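Long-range contacts in importin subunit beta-1 (Saccharomyces cerevisiae, PDB 5OWU), which carries proteins into the nucleus as the importin beta subunit, working with importin alpha, which binds the classical nuclear localization signal of the cargo: residues S574-T578 against D617-A621; F674-S678 against I713-F717; A730-T734 against Q781-Q785. All coordinates share one frame; numbering follows the deposited sequence. Where two conformers were deposited one is given.

From the N terminus, the three contacts follow one another along the chain, and none nests within or crosses another. Interaction 1 closes a loop over helix 595-607, setting helix 563-586 of HEAT 13 beside helix 615-629 of HEAT 14. Interaction 2 closes the hairpin of helices 675-689 and 698-713 in HEAT 16. From its second segment the chain enters helix 718-732, whose far end opens interaction 3. That contact closes over helix 741-764 and reaches helix 776-788, joining HEAT 17 to HEAT 18. Nearest atoms of interactions 1 and 2 stay about 14 Å apart, as do those of 2 and 3, without touching. Interaction 2 belongs to one repeat; the others join successive repeats of the solenoid.

Interaction 1: S574-T578 against D617-A621; sequences SNILT and DVFYA
Ser574 and Asp617 bring their CA atoms to 5.9 Å where helices 563-586 and 615-629 run side by side, their short segments pointing the same way at 15° with axes 9.0 Å apart. This near-parallel pairing of helices from successive repeats, HEAT 13 and HEAT 14, is how a HEAT solenoid stacks. Leu577 turns toward the second helix and packs against it. Leu577 CD1 meets Val618 CG2 at 3.8 Å and lies 3.9 Å from Asp617 CB, its side chain crossing both of theirs obliquely, while CD2 sits more loosely over the methyl of Ala621. Helix 595-607 completes this apolar seam, with Phe602 touching Leu577, Val618 and Ala621, and Leu550 of helix 536-553 also packs on Leu577. Toward the N-terminal side of the seam the contact turns polar. Ser574 holds OG anti to its own nitrogen (chi1 172°), which carries the hydroxyl to the Asp617 carboxylate. One turn on, Thr578 folds OG1 back to Ser574 O at 2.9 Å; that carbonyl also takes the helical bond from Thr578 N, so two donors grip it. The bond between the helices is short and lies off the carboxylate plane: Ser574 OG donates to Asp617 OD2 at 2.6 Å, approaching from 55° above that plane.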
# COMPACT_ATOMS: atom_id res chain seq x y z
N SER A 574 7.00 16.81 -17.64
CA SER A 574 6.14 15.67 -17.34
C SER A 574 4.69 16.10 -17.13
O SER A 574 3.77 15.52 -17.71
CB SER A 574 6.69 14.93 -16.11
OG SER A 574 5.82 13.92 -15.66
N ASN A 575 4.47 17.13 -16.30
CA ASN A 575 3.11 17.66 -16.10
C ASN A 575 2.47 18.02 -17.43
O ASN A 575 1.31 17.66 -17.71
CB ASN A 575 3.14 18.89 -15.19
CG ASN A 575 3.76 18.62 -13.82
OD1 ASN A 575 4.23 19.54 -13.16
ND2 ASN A 575 3.76 17.36 -13.40
N ILE A 576 3.22 18.75 -18.27
CA ILE A 576 2.71 19.18 -19.56
C ILE A 576 2.34 17.97 -20.41
O ILE A 576 1.28 17.91 -21.03
CB ILE A 576 3.74 20.07 -20.28
CG1 ILE A 576 3.91 21.39 -19.53
CG2 ILE A 576 3.32 20.34 -21.73
CD1 ILE A 576 5.14 22.17 -19.96
N LEU A 577 3.25 16.99 -20.49
CA LEU A 577 3.02 15.85 -21.36
C LEU A 577 1.82 15.02 -20.89
O LEU A 577 1.07 14.48 -21.70
CB LEU A 577 4.29 14.99 -21.45
CG LEU A 577 5.43 15.65 -22.23
CD1 LEU A 577 6.76 14.99 -21.94
CD2 LEU A 577 5.16 15.66 -23.73
N THR A 578 1.62 14.92 -19.57
CA THR A 578 0.45 14.21 -19.05
C THR A 578 -0.84 14.89 -19.52
O THR A 578 -1.75 14.24 -20.07
CB THR A 578 0.53 14.14 -17.53
OG1 THR A 578 1.74 13.47 -17.15
CG2 THR A 578 -0.67 13.39 -16.93
N ASP A 617 6.93 9.75 -20.11
CA ASP A 617 5.82 10.64 -20.43
C ASP A 617 5.74 10.94 -21.93
O ASP A 617 4.64 11.14 -22.47
CB ASP A 617 5.95 11.92 -19.62
CG ASP A 617 5.92 11.66 -18.12
OD1 ASP A 617 5.05 10.88 -17.68
OD2 ASP A 617 6.77 12.21 -17.40
N VAL A 618 6.89 10.97 -22.61
CA VAL A 618 6.87 11.15 -24.06
C VAL A 618 6.21 9.96 -24.72
O VAL A 618 5.42 10.11 -25.66
CB VAL A 618 8.30 11.37 -24.60
CG1 VAL A 618 8.28 11.46 -26.12
CG2 VAL A 618 8.91 12.64 -24.00
N PHE A 619 6.54 8.75 -24.26
CA PHE A 619 5.93 7.55 -24.81
C PHE A 619 4.43 7.53 -24.55
O PHE A 619 3.66 7.09 -25.41
CB PHE A 619 6.59 6.31 -24.22
CG PHE A 619 7.73 5.79 -25.04
CD1 PHE A 619 8.90 6.50 -25.15
CD2 PHE A 619 7.61 4.58 -25.71
CE1 PHE A 619 9.95 6.02 -25.93
CE2 PHE A 619 8.65 4.10 -26.48
CZ PHE A 619 9.82 4.82 -26.58
N TYR A 620 4.00 7.99 -23.37
CA TYR A 620 2.57 8.10 -23.10
C TYR A 620 1.89 9.02 -24.11
O TYR A 620 0.81 8.72 -24.62
CB TYR A 620 2.34 8.59 -21.67
CG TYR A 620 2.41 7.51 -20.61
CD1 TYR A 620 1.66 6.34 -20.73
CD2 TYR A 620 3.21 7.65 -19.48
CE1 TYR A 620 1.72 5.35 -19.76
CE2 TYR A 620 3.27 6.66 -18.51
CZ TYR A 620 2.53 5.51 -18.66
OH TYR A 620 2.58 4.53 -17.71
N ALA A 621 2.53 10.15 -24.42
CA ALA A 621 1.91 11.08 -25.37
C ALA A 621 1.95 10.54 -26.79
O ALA A 621 1.00 10.73 -27.57
CB ALA A 621 2.60 12.44 -25.29

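Interaction 2: F674-S678 against I713-F717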
# COMPACT_ATOMS: atom_id res chain seq x y z
N PHE A 674 -2.72 -3.76 -38.16
CA PHE A 674 -1.84 -4.26 -37.10
C PHE A 674 -1.28 -5.64 -37.43
O PHE A 674 -0.18 -5.98 -36.98
CB PHE A 674 -2.55 -4.33 -35.75
CG PHE A 674 -1.64 -4.77 -34.64
CD1 PHE A 674 -0.66 -3.92 -34.15
CD2 PHE A 674 -1.73 -6.05 -34.12
CE1 PHE A 674 0.20 -4.33 -33.14
CE2 PHE A 674 -0.87 -6.47 -33.11
CZ PHE A 674 0.10 -5.61 -32.62
N ARG A 675 -2.01 -6.44 -38.20
CA ARG A 675 -1.58 -7.82 -38.43
C ARG A 675 -0.15 -7.89 -38.97
O ARG A 675 0.66 -8.70 -38.52
CB ARG A 675 -2.57 -8.51 -39.36
CG ARG A 675 -3.90 -8.81 -38.66
CD ARG A 675 -5.02 -9.19 -39.62
NE ARG A 675 -4.83 -10.52 -40.19
CZ ARG A 675 -5.68 -11.11 -41.03
NH1 ARG A 675 -6.79 -10.48 -41.40
NH2 ARG A 675 -5.42 -12.32 -41.50
N ARG A 676 0.19 -6.98 -39.89
CA ARG A 676 1.50 -7.01 -40.53
C ARG A 676 2.65 -6.79 -39.55
O ARG A 676 3.80 -7.08 -39.90
CB ARG A 676 1.56 -5.97 -41.66
CG ARG A 676 1.62 -4.50 -41.20
CD ARG A 676 1.93 -3.55 -42.37
NE ARG A 676 0.76 -3.32 -43.23
CZ ARG A 676 0.19 -2.13 -43.45
NH1 ARG A 676 0.66 -1.02 -42.90
NH2 ARG A 676 -0.87 -2.06 -44.24
N TYR A 677 2.39 -6.29 -38.34
CA TYR A 677 3.43 -6.13 -37.33
C TYR A 677 3.36 -7.17 -36.22
O TYR A 677 4.34 -7.32 -35.46
CB TYR A 677 3.36 -4.72 -36.71
CG TYR A 677 3.28 -3.61 -37.73
CD1 TYR A 677 4.39 -3.24 -38.48
CD2 TYR A 677 2.10 -2.91 -37.94
CE1 TYR A 677 4.32 -2.22 -39.41
CE2 TYR A 677 2.02 -1.89 -38.87
CZ TYR A 677 3.14 -1.55 -39.60
OH TYR A 677 3.08 -0.53 -40.52
N SER A 678 2.27 -7.94 -36.14
CA SER A 678 2.01 -8.73 -34.94
C SER A 678 3.14 -9.72 -34.67
O SER A 678 3.63 -9.82 -33.54
CB SER A 678 0.67 -9.45 -35.08
OG SER A 678 0.63 -10.23 -36.26
N ILE A 713 -5.89 -9.65 -33.98
CA ILE A 713 -5.44 -10.47 -35.11
C ILE A 713 -6.22 -11.77 -35.24
O ILE A 713 -6.01 -12.53 -36.21
CB ILE A 713 -3.92 -10.76 -35.05
CG1 ILE A 713 -3.56 -11.77 -33.94
CG2 ILE A 713 -3.14 -9.46 -34.87
CD1 ILE A 713 -2.09 -12.24 -34.00
N GLY A 714 -7.11 -12.06 -34.30
CA GLY A 714 -8.02 -13.18 -34.44
C GLY A 714 -7.29 -14.49 -34.67
O GLY A 714 -6.36 -14.86 -33.94
N ALA A 715 -7.72 -15.20 -35.72
CA ALA A 715 -7.18 -16.52 -36.03
C ALA A 715 -5.68 -16.50 -36.30
O ALA A 715 -5.01 -17.52 -36.09
CB ALA A 715 -7.91 -17.11 -37.24
N ASP A 716 -5.13 -15.35 -36.74
CA ASP A 716 -3.68 -15.27 -36.93
C ASP A 716 -2.92 -15.59 -35.65
O ASP A 716 -1.71 -15.87 -35.69
CB ASP A 716 -3.30 -13.86 -37.40
CG ASP A 716 -3.61 -13.63 -38.88
OD1 ASP A 716 -4.21 -14.50 -39.53
OD2 ASP A 716 -3.25 -12.54 -39.37
N PHE A 717 -3.60 -15.55 -34.50
CA PHE A 717 -2.97 -15.80 -33.20
C PHE A 717 -2.76 -17.28 -32.93
O PHE A 717 -1.98 -17.62 -32.03
CB PHE A 717 -3.85 -15.21 -32.10
CG PHE A 717 -3.15 -15.03 -30.78
CD1 PHE A 717 -2.24 -14.00 -30.59
CD2 PHE A 717 -3.41 -15.89 -29.71
CE1 PHE A 717 -1.61 -13.82 -29.37
CE2 PHE A 717 -2.78 -15.72 -28.49
CZ PHE A 717 -1.87 -14.68 -28.32
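Ile713, Arg675 and Asp716 carry most of this contact, in which the N-terminal part of helix 675-689, with Phe674 beside it, meets the chain leaving helix 698-713. Arg675 and Ile713 lie closest in the backbone, with CA atoms 5.7 Å apart. Ile713 offers one branch to three partners: Ile713 CG2 touches Phe674 CD2 at 3.8 Å, arriving at the edge of the ring near its plane, and also packs on Ser678 CB and Arg675 CG. The torsion that makes this possible sets CG2 opposite the carbonyl carbon and leaves the CG1 arm between nitrogen and carbonyl (chi1 72°), with CD1 running on toward Ser678. Ser678 OG turns back to Arg675 O at 2.7 Å, in the carbonyl plane and on a lone pair. Beyond Ile713, Gly714 takes a positive phi and the chain bends into a 3-10 turn, tied by Asp716 N to Ile713 O, that presents Asp716 to Arg675. The arginine chain bends at chi3, and the resulting salt bridge is asymmetric. Arg675 NE donates to Asp716 OD2 at 2.7 Å; the oxygen lies close to the guanidinium plane, but NE stands well above that of the carboxylate. The NH2 bonds to the two carboxylate oxygens are weak, and the two planes stand 63° apart. The apolar part lies deeper than the salt bridge: Phe674 rests on Ile709 of helix 698-713 and on Ile666 and Ser667 of helix 655-669, so it links these two helices.

Interaction 3: A730-T734 against Q781-Q785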
# COMPACT_ATOMS: atom_id res chain seq x y z
N ALA A 730 1.27 -20.74 -16.11
CA ALA A 730 2.35 -20.57 -15.15
C ALA A 730 2.06 -19.38 -14.25
O ALA A 730 2.28 -19.44 -13.03
CB ALA A 730 3.69 -20.41 -15.87
N ALA A 731 1.50 -18.31 -14.83
CA ALA A 731 1.25 -17.11 -14.05
C ALA A 731 0.11 -17.31 -13.07
O ALA A 731 0.17 -16.82 -11.93
CB ALA A 731 0.95 -15.94 -14.98
N GLN A 732 -0.95 -18.01 -13.47
CA GLN A 732 -2.10 -18.10 -12.58
C GLN A 732 -1.86 -19.05 -11.42
O GLN A 732 -2.52 -18.94 -10.38
CB GLN A 732 -3.36 -18.51 -13.35
CG GLN A 732 -3.46 -19.98 -13.71
CD GLN A 732 -4.60 -20.25 -14.67
OE1 GLN A 732 -4.87 -19.44 -15.56
NE2 GLN A 732 -5.28 -21.37 -14.49
N ASN A 733 -0.90 -19.97 -11.56
CA ASN A 733 -0.56 -20.92 -10.51
C ASN A 733 0.63 -20.47 -9.68
O ASN A 733 1.13 -21.24 -8.86
CB ASN A 733 -0.26 -22.29 -11.13
CG ASN A 733 -1.51 -22.99 -11.61
OD1 ASN A 733 -2.60 -22.78 -11.07
ND2 ASN A 733 -1.37 -23.82 -12.63
N THR A 734 1.10 -19.25 -9.88
CA THR A 734 2.18 -18.70 -9.06
C THR A 734 1.59 -18.17 -7.76
O THR A 734 0.78 -17.24 -7.77
CB THR A 734 2.93 -17.60 -9.81
OG1 THR A 734 3.55 -18.15 -10.98
CG2 THR A 734 3.99 -16.97 -8.91
N GLN A 781 -10.31 -22.89 -14.27
CA GLN A 781 -9.52 -22.84 -13.04
C GLN A 781 -9.20 -21.41 -12.66
O GLN A 781 -9.34 -21.00 -11.49
CB GLN A 781 -8.24 -23.65 -13.20
CG GLN A 781 -8.44 -25.15 -13.39
CD GLN A 781 -7.16 -25.87 -13.78
OE1 GLN A 781 -6.05 -25.36 -13.56
NE2 GLN A 781 -7.30 -27.05 -14.39
N PHE A 782 -8.77 -20.60 -13.64
CA PHE A 782 -8.53 -19.20 -13.34
C PHE A 782 -9.80 -18.53 -12.81
O PHE A 782 -9.76 -17.80 -11.80
CB PHE A 782 -8.02 -18.45 -14.57
CG PHE A 782 -7.90 -16.98 -14.34
CD1 PHE A 782 -6.81 -16.46 -13.66
CD2 PHE A 782 -8.91 -16.12 -14.76
CE1 PHE A 782 -6.71 -15.10 -13.43
CE2 PHE A 782 -8.81 -14.76 -14.53
CZ PHE A 782 -7.71 -14.25 -13.86
N ILE A 783 -10.93 -18.75 -13.48
CA ILE A 783 -12.17 -18.09 -13.08
C ILE A 783 -12.51 -18.48 -11.64
O ILE A 783 -12.94 -17.63 -10.84
CB ILE A 783 -13.30 -18.44 -14.06
CG1 ILE A 783 -12.95 -17.91 -15.46
CG2 ILE A 783 -14.62 -17.84 -13.58
CD1 ILE A 783 -13.99 -18.20 -16.54
N ALA A 784 -12.30 -19.74 -11.28
CA ALA A 784 -12.50 -20.16 -9.90
C ALA A 784 -11.62 -19.35 -8.96
O ALA A 784 -12.07 -18.92 -7.89
CB ALA A 784 -12.20 -21.66 -9.76
N GLN A 785 -10.36 -19.11 -9.35
CA GLN A 785 -9.53 -18.22 -8.54
C GLN A 785 -10.19 -16.86 -8.37
O GLN A 785 -10.15 -16.27 -7.28
CB GLN A 785 -8.15 -18.06 -9.16
CG GLN A 785 -7.36 -19.34 -9.27
CD GLN A 785 -5.93 -19.09 -9.68
OE1 GLN A 785 -5.24 -18.27 -9.08
NE2 GLN A 785 -5.48 -19.79 -10.71
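Gln732, the last residue of helix 718-732, meets Phe782 and Gln785 of helix 776-788. Two residues before it, Ala730 lends its carbonyl O to Thr734 OG1 at 2.7 Å, a bond that ties the end of the helix to the chain that follows. Gln732 itself places CG between its nitrogen and carbonyl carbon (chi1 77°) and then runs straight, laying its amide beside Phe782. Gln732 OE1 comes within 3.4 Å of Phe782 CB, and Gln732 CB sits at the edge of the ring. Both ends of this buried amide are satisfied, OE1 by Tyr758 OH and NE2 by Thr778 O. The backbone carbonyl of Gln732 is used too: Gln785 NE2 donates to Gln732 O at 3.1 Å, from 60° above the carbonyl plane, while the oxygen lies nearly in the amide plane of Gln785. Gln785 OE1 is just as near Gln732 O, but two acceptors cannot bond. The two side-chain amides, Gln732 and Gln785, are turned 81° apart. Asn733 crosses Gln785 loosely at about a right angle, amide planes almost parallel. With Val754 and Leu755 of helix 741-764 against Phe782, the whole is the helix-on-helix packing of consecutive HEAT repeats, here 17 and 18.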